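Local coordinates for protein GH5 (Bacteroidetes bacterium AC2a, PDB 4YHE) that probably hydrolyses beta-glucosidic bonds of cellulose and related polysaccharides, acting as an endoglucanase of glycoside hydrolase family 5, at residues G79-V84 and G147-N152; H118-P123 and Q133-E138; M141-I146 and D195-A200. One frame throughout, in Å; residues are numbered along the deposited sequence.

Interaction 1: G79-V84 and G147-N152; sequences GWLDRV and GKRFAN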
ATOM      1  N   GLY A  79      18.592  16.626  -3.383  1.00 25.29           N
ATOM      2  CA  GLY A  79      19.121  15.321  -3.770  1.00 23.27           C
ATOM      3  C   GLY A  79      18.129  14.196  -3.510  1.00 22.16           C
ATOM      4  O   GLY A  79      17.995  13.251  -4.308  1.00 20.91           O
ATOM      5  N   TRP A  80      17.405  14.300  -2.400  1.00 21.31           N
ATOM      6  CA  TRP A  80      16.413  13.264  -2.038  1.00 20.22           C
ATOM      7  C   TRP A  80      15.263  13.276  -3.026  1.00 20.35           C
ATOM      8  O   TRP A  80      14.903  12.234  -3.588  1.00 20.17           O
ATOM      9  CB  TRP A  80      15.903  13.480  -0.623  1.00 20.18           C
ATOM     10  CG  TRP A  80      15.037  12.388  -0.130  1.00 19.01           C
ATOM     11  CD1 TRP A  80      13.699  12.461   0.148  1.00 19.16           C
ATOM     12  CD2 TRP A  80      15.440  11.063   0.192  1.00 17.90           C
ATOM     13  NE1 TRP A  80      13.246  11.244   0.588  1.00 18.96           N
ATOM     14  CE2 TRP A  80      14.295  10.370   0.635  1.00 17.31           C
ATOM     15  CE3 TRP A  80      16.653  10.374   0.115  1.00 18.97           C
ATOM     16  CZ2 TRP A  80      14.333   9.039   1.011  1.00 18.33           C
ATOM     17  CZ3 TRP A  80      16.685   9.049   0.503  1.00 18.34           C
ATOM     18  CH2 TRP A  80      15.542   8.402   0.955  1.00 18.59           C
ATOM     19  N   LEU A  81      14.720  14.473  -3.277  1.00 20.61           N
ATOM     20  CA  LEU A  81      13.621  14.635  -4.218  1.00 20.39           C
ATOM     21  C   LEU A  81      14.049  14.202  -5.639  1.00 19.77           C
ATOM     22  O   LEU A  81      13.274  13.601  -6.366  1.00 20.48           O
ATOM     23  CB  LEU A  81      13.113  16.079  -4.197  1.00 21.43           C
ATOM     24  CG  LEU A  81      11.873  16.404  -5.019  1.00 22.23           C
ATOM     25  CD1 LEU A  81      10.732  15.470  -4.663  1.00 23.28           C
ATOM     26  CD2 LEU A  81      11.446  17.838  -4.767  1.00 21.88           C
ATOM     27  N   ASP A  82      15.303  14.464  -5.999  1.00 19.48           N
ATOM     28  CA  ASP A  82      15.894  14.007  -7.274  1.00 20.37           C
ATOM     29  C   ASP A  82      15.837  12.495  -7.449  1.00 19.52           C
ATOM     30  O   ASP A  82      15.541  11.991  -8.535  1.00 17.89           O
ATOM     31  CB  ASP A  82      17.388  14.425  -7.386  1.00 22.10           C
ATOM     32  CG  ASP A  82      17.621  15.918  -7.703  1.00 22.12           C
ATOM     33  OD1 ASP A  82      16.698  16.664  -8.033  1.00 22.58           O
ATOM     34  OD2 ASP A  82      18.783  16.352  -7.600  1.00 22.19           O
ATOM     35  N   ARG A  83      16.159  11.765  -6.382  1.00 19.83           N
ATOM     36  CA  ARG A  83      16.159  10.311  -6.441  1.00 18.17           C
ATOM     37  C   ARG A  83      14.741   9.769  -6.586  1.00 18.04           C
ATOM     38  O   ARG A  83      14.502   8.874  -7.399  1.00 16.39           O
ATOM     39  CB  ARG A  83      16.843   9.734  -5.207  1.00 19.03           C
ATOM     40  CG  ARG A  83      16.876   8.229  -5.127  1.00 18.61           C
ATOM     41  CD  ARG A  83      17.554   7.591  -6.326  1.00 18.39           C
ATOM     42  NE  ARG A  83      17.675   6.144  -6.143  1.00 19.42           N
ATOM     43  CZ  ARG A  83      17.979   5.292  -7.118  1.00 19.54           C
ATOM     44  NH1 ARG A  83      18.209   5.742  -8.339  1.00 20.77           N
ATOM     45  NH2 ARG A  83      18.086   4.003  -6.872  1.00 21.34           N
ATOM     46  N   VAL A  84      13.804  10.337  -5.828  1.00 18.09           N
ATOM     47  CA  VAL A  84      12.387   9.997  -5.987  1.00 18.57           C
ATOM     48  C   VAL A  84      11.971  10.253  -7.441  1.00 19.05           C
ATOM     49  O   VAL A  84      11.385   9.362  -8.084  1.00 17.93           O
ATOM     50  CB  VAL A  84      11.456  10.771  -5.037  1.00 18.12           C
ATOM     51  CG1 VAL A  84       9.998  10.383  -5.313  1.00 19.31           C
ATOM     52  CG2 VAL A  84      11.804  10.490  -3.597  1.00 19.24           C
ATOM     53  N   GLY A 147       4.254  17.964  -5.517  1.00 21.18           N
ATOM     54  CA  GLY A 147       3.436  18.250  -6.684  1.00 21.92           C
ATOM     55  C   GLY A 147       4.149  19.178  -7.682  1.00 21.22           C
ATOM     56  O   GLY A 147       4.068  18.977  -8.892  1.00 22.35           O
ATOM     57  N   LYS A 148       4.842  20.190  -7.189  1.00 23.46           N
ATOM     58  CA  LYS A 148       5.544  21.105  -8.107  1.00 24.97           C
ATOM     59  C   LYS A 148       6.635  20.409  -8.902  1.00 25.07           C
ATOM     60  O   LYS A 148       6.787  20.682 -10.081  1.00 24.65           O
ATOM     61  CB  LYS A 148       6.099  22.304  -7.369  1.00 28.02           C
ATOM     62  CG  LYS A 148       5.009  23.328  -7.113  1.00 32.41           C
ATOM     63  CD  LYS A 148       5.499  24.450  -6.213  1.00 34.71           C
ATOM     64  CE  LYS A 148       4.345  25.347  -5.785  1.00 36.80           C
ATOM     65  NZ  LYS A 148       4.757  26.097  -4.573  1.00 37.22           N
ATOM     66  N   ARG A 149       7.345  19.458  -8.295  1.00 23.68           N
ATOM     67  CA  ARG A 149       8.353  18.690  -9.034  1.00 24.41           C
ATOM     68  C   ARG A 149       7.723  17.893 -10.173  1.00 23.67           C
ATOM     69  O   ARG A 149       8.301  17.768 -11.269  1.00 23.38           O
ATOM     70  CB  ARG A 149       9.095  17.750  -8.073  1.00 25.40           C
ATOM     71  CG  ARG A 149      10.283  17.061  -8.676  1.00 27.92           C
ATOM     72  CD  ARG A 149      11.429  18.056  -8.861  1.00 30.06           C
ATOM     73  NE  ARG A 149      12.572  17.262  -9.142  1.00 35.28           N
ATOM     74  CZ  ARG A 149      13.719  17.235  -8.500  1.00 29.02           C
ATOM     75  NH1 ARG A 149      14.036  18.056  -7.502  1.00 27.22           N
ATOM     76  NH2 ARG A 149      14.581  16.363  -8.941  1.00 30.81           N
ATOM     77  N   PHE A 150       6.533  17.346  -9.922  1.00 22.91           N
ATOM     78  CA  PHE A 150       5.908  16.375 -10.830  1.00 23.54           C
ATOM     79  C   PHE A 150       4.746  16.961 -11.651  1.00 23.56           C
ATOM     80  O   PHE A 150       3.952  16.239 -12.247  1.00 20.89           O
ATOM     81  CB  PHE A 150       5.461  15.136 -10.012  1.00 23.53           C
ATOM     82  CG  PHE A 150       6.611  14.370  -9.409  1.00 23.93           C
ATOM     83  CD1 PHE A 150       7.507  13.718 -10.222  1.00 24.03           C
ATOM     84  CD2 PHE A 150       6.806  14.325  -8.028  1.00 22.80           C
ATOM     85  CE1 PHE A 150       8.577  13.039  -9.696  1.00 24.51           C
ATOM     86  CE2 PHE A 150       7.870  13.641  -7.493  1.00 24.27           C
ATOM     87  CZ  PHE A 150       8.769  13.007  -8.318  1.00 26.20           C
ATOM     88  N   ALA A 151       4.692  18.281 -11.712  1.00 23.81           N
ATOM     89  CA  ALA A 151       3.595  18.999 -12.358  1.00 24.25           C
ATOM     90  C   ALA A 151       3.434  18.676 -13.840  1.00 25.64           C
ATOM     91  O   ALA A 151       2.327  18.781 -14.375  1.00 27.50           O
ATOM     92  CB  ALA A 151       3.777  20.499 -12.149  1.00 25.16           C
ATOM     93  N   ASN A 152       4.502  18.223 -14.498  1.00 26.67           N
ATOM     94  CA  ASN A 152       4.427  17.835 -15.903  1.00 28.40           C
ATOM     95  C   ASN A 152       4.195  16.356 -16.127  1.00 27.72           C
ATOM     96  O   ASN A 152       4.145  15.901 -17.274  1.00 28.80           O
ATOM     97  CB  ASN A 152       5.708  18.257 -16.626  1.00 32.94           C
ATOM     98  CG  ASN A 152       5.962  19.756 -16.544  1.00 37.24           C
ATOM     99  OD1 ASN A 152       5.031  20.580 -16.500  1.00 40.35           O
ATOM    100  ND2 ASN A 152       7.229  20.119 -16.524  1.00 41.06           N
TER

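Interaction 2: H118-P123 and Q133-E138; sequences HWLDLP and QLIKQE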
ATOM      1  N   HIS A 118       9.365  11.151  14.508  1.00 24.24           N
ATOM      2  CA  HIS A 118       8.159  10.996  13.676  1.00 24.84           C
ATOM      3  C   HIS A 118       7.260  12.215  13.885  1.00 25.21           C
ATOM      4  O   HIS A 118       6.441  12.273  14.808  1.00 27.06           O
ATOM      5  CB  HIS A 118       7.461   9.664  13.979  1.00 23.46           C
ATOM      6  CG  HIS A 118       8.309   8.467  13.658  1.00 23.79           C
ATOM      7  ND1 HIS A 118       8.384   7.920  12.393  1.00 22.55           N
ATOM      8  CD2 HIS A 118       9.149   7.735  14.428  1.00 23.67           C
ATOM      9  CE1 HIS A 118       9.221   6.898  12.400  1.00 21.66           C
ATOM     10  NE2 HIS A 118       9.694   6.760  13.622  1.00 24.18           N
ATOM     11  N   TRP A 119       7.475  13.210  13.032  1.00 24.23           N
ATOM     12  CA  TRP A 119       6.785  14.508  13.138  1.00 24.20           C
ATOM     13  C   TRP A 119       5.293  14.361  12.854  1.00 24.69           C
ATOM     14  O   TRP A 119       4.487  15.112  13.388  1.00 24.19           O
ATOM     15  CB  TRP A 119       7.399  15.540  12.191  1.00 24.07           C
ATOM     16  CG  TRP A 119       7.333  15.124  10.741  1.00 22.54           C
ATOM     17  CD1 TRP A 119       8.269  14.406  10.055  1.00 22.61           C
ATOM     18  CD2 TRP A 119       6.284  15.421   9.803  1.00 22.56           C
ATOM     19  NE1 TRP A 119       7.845  14.203   8.744  1.00 22.79           N
ATOM     20  CE2 TRP A 119       6.634  14.812   8.572  1.00 22.09           C
ATOM     21  CE3 TRP A 119       5.071  16.114   9.894  1.00 22.34           C
ATOM     22  CZ2 TRP A 119       5.829  14.888   7.444  1.00 22.98           C
ATOM     23  CZ3 TRP A 119       4.269  16.181   8.779  1.00 23.49           C
ATOM     24  CH2 TRP A 119       4.655  15.583   7.555  1.00 24.89           C
ATOM     25  N   LEU A 120       4.932  13.383  12.020  1.00 23.25           N
ATOM     26  CA  LEU A 120       3.546  13.138  11.672  1.00 23.06           C
ATOM     27  C   LEU A 120       2.883  12.263  12.752  1.00 24.76           C
ATOM     28  O   LEU A 120       2.850  11.035  12.663  1.00 25.03           O
ATOM     29  CB  LEU A 120       3.537  12.501  10.281  1.00 23.86           C
ATOM     30  CG  LEU A 120       2.227  12.289   9.578  1.00 23.12           C
ATOM     31  CD1 LEU A 120       1.391  13.563   9.555  1.00 23.40           C
ATOM     32  CD2 LEU A 120       2.525  11.792   8.157  1.00 23.58           C
ATOM     33  N   ASP A 121       2.397  12.926  13.812  1.00 25.97           N
ATOM     34  CA  ASP A 121       2.139  12.297  15.100  1.00 26.55           C
ATOM     35  C   ASP A 121       0.663  12.436  15.440  1.00 25.72           C
ATOM     36  O   ASP A 121       0.227  13.491  15.873  1.00 23.53           O
ATOM     37  CB  ASP A 121       3.003  13.004  16.165  1.00 27.45           C
ATOM     38  CG  ASP A 121       2.958  12.340  17.527  1.00 29.66           C
ATOM     39  OD1 ASP A 121       1.937  11.733  17.916  1.00 29.72           O
ATOM     40  OD2 ASP A 121       3.951  12.476  18.262  1.00 32.12           O
ATOM     41  N   LEU A 122      -0.105  11.364  15.261  1.00 25.63           N
ATOM     42  CA  LEU A 122      -1.553  11.465  15.409  1.00 24.76           C
ATOM     43  C   LEU A 122      -2.028  11.739  16.868  1.00 23.90           C
ATOM     44  O   LEU A 122      -2.821  12.629  17.082  1.00 24.05           O
ATOM     45  CB  LEU A 122      -2.241  10.229  14.818  1.00 23.40           C
ATOM     46  CG  LEU A 122      -3.777  10.249  14.917  1.00 23.64           C
ATOM     47  CD1 LEU A 122      -4.382  11.332  14.055  1.00 23.47           C
ATOM     48  CD2 LEU A 122      -4.315   8.890  14.522  1.00 23.59           C
ATOM     49  N   PRO A 123      -1.561  10.958  17.857  1.00 24.98           N
ATOM     50  CA  PRO A 123      -1.984  11.280  19.233  1.00 25.82           C
ATOM     51  C   PRO A 123      -1.607  12.695  19.652  1.00 25.14           C
ATOM     52  O   PRO A 123      -2.410  13.376  20.300  1.00 25.40           O
ATOM     53  CB  PRO A 123      -1.229  10.252  20.088  1.00 25.78           C
ATOM     54  CG  PRO A 123      -0.974   9.107  19.156  1.00 25.19           C
ATOM     55  CD  PRO A 123      -0.772   9.715  17.805  1.00 24.33           C
ATOM     56  N   GLN A 133      -2.408  21.849  13.820  1.00 26.93           N
ATOM     57  CA  GLN A 133      -2.135  22.947  12.891  1.00 30.39           C
ATOM     58  C   GLN A 133      -0.712  22.914  12.319  1.00 28.81           C
ATOM     59  O   GLN A 133      -0.532  23.155  11.132  1.00 29.34           O
ATOM     60  CB  GLN A 133      -2.379  24.319  13.571  1.00 35.39           C
ATOM     61  CG  GLN A 133      -3.829  24.807  13.505  1.00 40.29           C
ATOM     62  CD  GLN A 133      -4.217  25.833  14.585  1.00 47.97           C
ATOM     63  OE1 GLN A 133      -3.368  26.416  15.282  1.00 52.57           O
ATOM     64  NE2 GLN A 133      -5.522  26.052  14.727  1.00 50.11           N
ATOM     65  N   LEU A 134       0.283  22.659  13.164  1.00 28.61           N
ATOM     66  CA  LEU A 134       1.686  22.576  12.720  1.00 29.78           C
ATOM     67  C   LEU A 134       1.918  21.410  11.765  1.00 27.76           C
ATOM     68  O   LEU A 134       2.630  21.544  10.763  1.00 26.67           O
ATOM     69  CB  LEU A 134       2.630  22.370  13.912  1.00 34.33           C
ATOM     70  CG  LEU A 134       2.962  23.530  14.853  1.00 38.63           C
ATOM     71  CD1 LEU A 134       3.908  23.029  15.941  1.00 41.32           C
ATOM     72  CD2 LEU A 134       3.588  24.686  14.094  1.00 40.28           C
ATOM     73  N   ILE A 135       1.341  20.260  12.112  1.00 25.86           N
ATOM     74  CA  ILE A 135       1.520  19.046  11.320  1.00 25.74           C
ATOM     75  C   ILE A 135       0.878  19.310   9.956  1.00 25.50           C
ATOM     76  O   ILE A 135       1.436  18.963   8.908  1.00 25.07           O
ATOM     77  CB  ILE A 135       0.922  17.821  12.051  1.00 25.33           C
ATOM     78  CG1 ILE A 135       1.839  17.432  13.204  1.00 24.79           C
ATOM     79  CG2 ILE A 135       0.701  16.646  11.097  1.00 23.60           C
ATOM     80  CD1 ILE A 135       1.209  16.527  14.232  1.00 25.74           C
ATOM     81  N   LYS A 136      -0.273  19.977   9.963  1.00 24.85           N
ATOM     82  CA  LYS A 136      -0.957  20.284   8.718  1.00 25.15           C
ATOM     83  C   LYS A 136      -0.189  21.233   7.807  1.00 25.67           C
ATOM     84  O   LYS A 136      -0.242  21.109   6.569  1.00 23.67           O
ATOM     85  CB  LYS A 136      -2.346  20.843   8.999  1.00 25.16           C
ATOM     86  CG  LYS A 136      -3.377  19.796   9.355  1.00 25.67           C
ATOM     87  CD  LYS A 136      -4.665  20.483   9.819  1.00 26.38           C
ATOM     88  CE  LYS A 136      -5.655  19.507  10.385  1.00 27.37           C
ATOM     89  NZ  LYS A 136      -6.880  20.187  10.900  1.00 28.44           N
ATOM     90  N   GLN A 137       0.501  22.197   8.412  1.00 26.70           N
ATOM     91  CA  GLN A 137       1.350  23.139   7.658  1.00 27.31           C
ATOM     92  C   GLN A 137       2.516  22.398   6.989  1.00 26.55           C
ATOM     93  O   GLN A 137       2.822  22.658   5.820  1.00 26.38           O
ATOM     94  CB  GLN A 137       1.907  24.236   8.586  1.00 30.59           C
ATOM     95  CG  GLN A 137       0.880  25.275   9.010  1.00 34.36           C
ATOM     96  CD  GLN A 137       1.374  26.250  10.091  1.00 37.72           C
ATOM     97  OE1 GLN A 137       2.194  25.918  10.938  1.00 39.91           O
ATOM     98  NE2 GLN A 137       0.830  27.456  10.075  1.00 43.47           N
ATOM     99  N   GLU A 138       3.143  21.473   7.734  1.00 25.71           N
ATOM    100  CA  GLU A 138       4.249  20.644   7.196  1.00 24.71           C
ATOM    101  C   GLU A 138       3.748  19.767   6.038  1.00 24.16           C
ATOM    102  O   GLU A 138       4.370  19.727   4.966  1.00 21.39           O
ATOM    103  CB  GLU A 138       4.941  19.841   8.309  1.00 24.24           C
ATOM    104  CG  GLU A 138       6.163  19.055   7.847  1.00 23.34           C
ATOM    105  CD  GLU A 138       7.124  18.617   8.951  1.00 23.96           C
ATOM    106  OE1 GLU A 138       6.934  18.932  10.172  1.00 22.68           O
ATOM    107  OE2 GLU A 138       8.131  17.958   8.576  1.00 24.15           O
TER

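Interaction 3: M141-I146 and D195-A200; sequences MIWLQI and DAIRAA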
ATOM      1  N   MET A 141       3.253  22.014   2.995  1.00 22.17           N
ATOM      2  CA  MET A 141       4.527  22.380   2.351  1.00 25.55           C
ATOM      3  C   MET A 141       5.182  21.204   1.612  1.00 25.17           C
ATOM      4  O   MET A 141       5.757  21.365   0.515  1.00 25.05           O
ATOM      5  CB  MET A 141       5.483  22.948   3.407  1.00 27.20           C
ATOM      6  CG  MET A 141       5.018  24.283   3.994  1.00 30.19           C
ATOM      7  SD  MET A 141       4.802  25.584   2.744  1.00 34.70           S
ATOM      8  CE  MET A 141       3.115  25.473   2.186  1.00 38.08           C
ATOM      9  N   ILE A 142       5.074  20.010   2.198  1.00 22.79           N
ATOM     10  CA  ILE A 142       5.660  18.846   1.596  1.00 22.60           C
ATOM     11  C   ILE A 142       4.941  18.466   0.318  1.00 21.10           C
ATOM     12  O   ILE A 142       5.576  18.324  -0.745  1.00 21.20           O
ATOM     13  CB  ILE A 142       5.738  17.655   2.582  1.00 23.33           C
ATOM     14  CG1 ILE A 142       6.771  17.962   3.661  1.00 24.91           C
ATOM     15  CG2 ILE A 142       6.109  16.377   1.827  1.00 24.10           C
ATOM     16  CD1 ILE A 142       6.868  16.894   4.720  1.00 25.18           C
ATOM     17  N   TRP A 143       3.625  18.323   0.384  1.00 20.56           N
ATOM     18  CA  TRP A 143       2.874  17.960  -0.802  1.00 19.26           C
ATOM     19  C   TRP A 143       2.921  19.034  -1.909  1.00 21.14           C
ATOM     20  O   TRP A 143       2.891  18.713  -3.096  1.00 19.61           O
ATOM     21  CB  TRP A 143       1.431  17.538  -0.445  1.00 20.00           C
ATOM     22  CG  TRP A 143       1.363  16.077  -0.094  1.00 19.08           C
ATOM     23  CD1 TRP A 143       0.998  15.525   1.106  1.00 17.81           C
ATOM     24  CD2 TRP A 143       1.694  14.984  -0.949  1.00 18.29           C
ATOM     25  NE1 TRP A 143       1.034  14.179   1.035  1.00 18.26           N
ATOM     26  CE2 TRP A 143       1.498  13.801  -0.198  1.00 18.28           C
ATOM     27  CE3 TRP A 143       2.162  14.885  -2.264  1.00 18.73           C
ATOM     28  CZ2 TRP A 143       1.764  12.532  -0.710  1.00 18.71           C
ATOM     29  CZ3 TRP A 143       2.387  13.610  -2.800  1.00 18.96           C
ATOM     30  CH2 TRP A 143       2.191  12.443  -2.015  1.00 18.51           C
ATOM     31  N   LEU A 144       3.000  20.298  -1.522  1.00 22.38           N
ATOM     32  CA  LEU A 144       3.182  21.355  -2.512  1.00 25.07           C
ATOM     33  C   LEU A 144       4.478  21.148  -3.303  1.00 24.25           C
ATOM     34  O   LEU A 144       4.472  21.243  -4.522  1.00 25.24           O
ATOM     35  CB  LEU A 144       3.215  22.715  -1.828  1.00 27.00           C
ATOM     36  CG  LEU A 144       1.889  23.420  -1.581  1.00 29.83           C
ATOM     37  CD1 LEU A 144       2.152  24.706  -0.796  1.00 30.98           C
ATOM     38  CD2 LEU A 144       1.179  23.736  -2.899  1.00 28.38           C
ATOM     39  N   GLN A 145       5.570  20.843  -2.601  1.00 24.49           N
ATOM     40  CA  GLN A 145       6.876  20.645  -3.248  1.00 23.51           C
ATOM     41  C   GLN A 145       6.875  19.435  -4.143  1.00 23.57           C
ATOM     42  O   GLN A 145       7.371  19.485  -5.284  1.00 21.47           O
ATOM     43  CB  GLN A 145       7.978  20.522  -2.199  1.00 24.03           C
ATOM     44  CG  GLN A 145       8.288  21.828  -1.504  1.00 24.95           C
ATOM     45  CD  GLN A 145       9.230  21.661  -0.345  1.00 25.50           C
ATOM     46  OE1 GLN A 145      10.449  21.547  -0.533  1.00 27.10           O
ATOM     47  NE2 GLN A 145       8.689  21.655   0.867  1.00 26.74           N
ATOM     48  N   ILE A 146       6.307  18.333  -3.630  1.00 21.23           N
ATOM     49  CA  ILE A 146       6.225  17.126  -4.385  1.00 20.67           C
ATOM     50  C   ILE A 146       5.425  17.353  -5.644  1.00 20.17           C
ATOM     51  O   ILE A 146       5.846  16.954  -6.718  1.00 20.65           O
ATOM     52  CB  ILE A 146       5.613  15.949  -3.578  1.00 20.00           C
ATOM     53  CG1 ILE A 146       6.549  15.552  -2.442  1.00 21.03           C
ATOM     54  CG2 ILE A 146       5.346  14.768  -4.485  1.00 19.68           C
ATOM     55  CD1 ILE A 146       5.944  14.625  -1.405  1.00 20.01           C
ATOM     56  N   ASP A 195      -5.859  19.205  -0.736  1.00 22.88           N
ATOM     57  CA  ASP A 195      -5.840  20.636  -1.014  1.00 24.17           C
ATOM     58  C   ASP A 195      -4.458  21.032  -1.588  1.00 23.91           C
ATOM     59  O   ASP A 195      -4.363  21.633  -2.662  1.00 22.61           O
ATOM     60  CB  ASP A 195      -6.120  21.443   0.264  1.00 24.05           C
ATOM     61  CG  ASP A 195      -7.586  21.337   0.751  1.00 25.25           C
ATOM     62  OD1 ASP A 195      -8.482  20.808   0.037  1.00 24.09           O
ATOM     63  OD2 ASP A 195      -7.814  21.784   1.883  1.00 24.76           O
ATOM     64  N   ALA A 196      -3.401  20.655  -0.871  1.00 23.41           N
ATOM     65  CA  ALA A 196      -2.009  20.941  -1.271  1.00 22.73           C
ATOM     66  C   ALA A 196      -1.662  20.419  -2.668  1.00 23.35           C
ATOM     67  O   ALA A 196      -1.069  21.140  -3.486  1.00 22.81           O
ATOM     68  CB  ALA A 196      -1.037  20.381  -0.250  1.00 22.23           C
ATOM     69  N   ILE A 197      -2.035  19.184  -2.942  1.00 21.92           N
ATOM     70  CA  ILE A 197      -1.759  18.568  -4.232  1.00 22.92           C
ATOM     71  C   ILE A 197      -2.448  19.333  -5.361  1.00 24.90           C
ATOM     72  O   ILE A 197      -1.831  19.661  -6.395  1.00 23.54           O
ATOM     73  CB  ILE A 197      -2.142  17.083  -4.223  1.00 22.66           C
ATOM     74  CG1 ILE A 197      -1.194  16.331  -3.263  1.00 23.24           C
ATOM     75  CG2 ILE A 197      -2.069  16.480  -5.618  1.00 22.73           C
ATOM     76  CD1 ILE A 197      -1.651  14.934  -2.844  1.00 23.22           C
ATOM     77  N   ARG A 198      -3.717  19.644  -5.150  1.00 26.31           N
ATOM     78  CA  ARG A 198      -4.493  20.401  -6.129  1.00 26.10           C
ATOM     79  C   ARG A 198      -3.927  21.800  -6.314  1.00 24.29           C
ATOM     80  O   ARG A 198      -3.938  22.280  -7.428  1.00 28.41           O
ATOM     81  CB  ARG A 198      -5.969  20.471  -5.734  1.00 24.74           C
ATOM     82  CG  ARG A 198      -6.657  19.114  -5.661  1.00 25.34           C
ATOM     83  CD  ARG A 198      -6.533  18.293  -6.927  1.00 23.82           C
ATOM     84  NE  ARG A 198      -7.254  17.026  -6.821  1.00 23.76           N
ATOM     85  CZ  ARG A 198      -6.956  15.906  -7.482  1.00 23.74           C
ATOM     86  NH1 ARG A 198      -5.904  15.837  -8.291  1.00 24.45           N
ATOM     87  NH2 ARG A 198      -7.696  14.819  -7.302  1.00 23.67           N
ATOM     88  N   ALA A 199      -3.411  22.428  -5.251  1.00 23.84           N
ATOM     89  CA  ALA A 199      -2.769  23.759  -5.363  1.00 24.55           C
ATOM     90  C   ALA A 199      -1.387  23.741  -6.062  1.00 26.53           C
ATOM     91  O   ALA A 199      -0.830  24.790  -6.370  1.00 27.44           O
ATOM     92  CB  ALA A 199      -2.645  24.416  -3.992  1.00 23.37           C
ATOM     93  N   ALA A 200      -0.815  22.568  -6.304  1.00 26.52           N
ATOM     94  CA  ALA A 200       0.555  22.490  -6.811  1.00 28.99           C
ATOM     95  C   ALA A 200       0.625  22.701  -8.318  1.00 30.40           C
ATOM     96  O   ALA A 200       1.723  22.801  -8.874  1.00 32.69           O
ATOM     97  CB  ALA A 200       1.181  21.141  -6.431  1.00 29.27           C
TER

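Interaction 1: G79-V84 and G147-N152
Arg149 does most of the work here, reaching from the last turn of helix 129-149 over to helix 78-93. Arg149 CB lies 4.1 Å from Leu81 CD2. CG, anti to the backbone N, lies between that leucine and the ring of Phe150 next door, over whose centre it stands. The bend at chi2 (73°) turns the rest of the chain along Leu81: Arg149 CD lies 4.1 Å from Leu81 CD2, and NE forms a salt bridge with Asp85 of helix 78-93. At the tip, Leu81 CG sits over one face of the guanidinium, 3.7 Å from Arg149 NH1. The edge takes Asp82. Arg149 NH2 lies 2.3 Å from Asp82 OD1, a very short, strained contact as modelled, close to the guanidinium plane and on the anti lone pair, while Arg149 NH1 adds a weak bond to the same oxygen. With carboxylate and guanidinium planes 58° apart, this is a salt bridge gripped through one oxygen. Beneath it, Phe150 CZ approaches Val84 CG1 at 4.2 Å, and the ring also rests on strand 157-160. Neighbouring outer helices packed side by side around the strands are the hallmark of the (beta/alpha)8 TIM barrel.

Interaction 2: H118-P123 and Q133-E138
Trp119 and Glu138 make the tight half of this contact. The carboxylate lies flat on the indole, the two planes only 9° apart, with Glu138 OE2 3.4 Å from Trp119 CD2. Behind it, Glu138 CG stands 3.7 Å from the centroid of the Trp119 six-membered ring, a CH-pi contact over the face. Leu120 CB sits against the opposite face, toward the rim. Trp119 CG sits between the backbone N and the carbonyl carbon (chi1 60°), the crowded position, which turns the indole toward the helix, and NE1 is satisfied by Asp105. An alanine at Trp119 would remove the surface under Glu138 and the N-H given to Asp105, and would probably loosen how the loop lies on the helix. Ile135 continues the close packing, its CG2 3.5 Å from Leu120 CD1 and its CD1 3.6 Å from Asp121 O. The side chains themselves meet more loosely there, Ile135 CD1 to Asp121 CB being 4.4 Å. Asp121 is partly exposed, and its OD1 turns away to cap Ala124 N, at the start of helix 122-127. No hydrogen bond crosses the contact, and Gln133 and Gln137 carry the helix surface out into solvent. On the inner side, Leu120 and Ile135 both touch Trp189 of helix 181-199, while Trp119 lies against Leu139 and Ile142 of helix 129-149, so the segment leading into helix 122-127 is packed among barrel helices.

Interaction 3: M141-I146 and D195-A200
Ala196, Ala199 and, just past helix 181-199, Ala200 form a shallow hollow, and Leu144 is the bump that fits there. Its CG lies anti to the carbonyl carbon, which sends CD2 into a dip floored by the backbone: Leu144 CD2 is 3.5 Å from Ala196 O, with Ala199 CB at 4.0 Å and the methyl of Ala200 a little further off. In return, Ala200 CB presses on the other helix's backbone, 3.8 Å from Leu144 O. The segment axes approach to 7.9 Å and cross at -32°, a closeness consistent with the small alanine side chains. They run roughly parallel, as neighbouring outer helices of a TIM barrel do; strand 157-160 lies between them in the chain, each helix following its own strand. On the barrel side the relief reverses. Trp143 is the large bump, its CB 3.8 Å from Ala196 CB, and Ile197 lies alongside, pointing the same way. Ile197 CD1 rests 4.0 Å from the centroid of the Trp143 six-membered ring, 21° off the normal, a CH-pi contact over one face, while Ile146 CD1 covers the opposite face toward the rim. Between the two isoleucines the indole is held on both faces, and its NE1 donates to Thr161 O just beyond strand 157-160.

Overall arrangement
After the first two barrel strands, the chain reaches helix 78-93, whose partner comes some 60 residues later, when the end of helix 129-149 closes interaction 1. Within that span, after strand 97-101, interaction 2 closes a short loop by folding the early part of helix 129-149 back onto 118-123, so it is nested in interaction 1. Interaction 3 opens on the same helix and closes at 195-200, crossing interaction 1. Helix 129-149 thus serves all three, and its two barrel neighbours, helices 78-93 and 181-199, flank it. Interaction 3 touches both others: Trp119 CZ2 meets Ile142 CD1 at 3.5 Å, and Gly147 CA meets Ala200 CB at 3.7 Å.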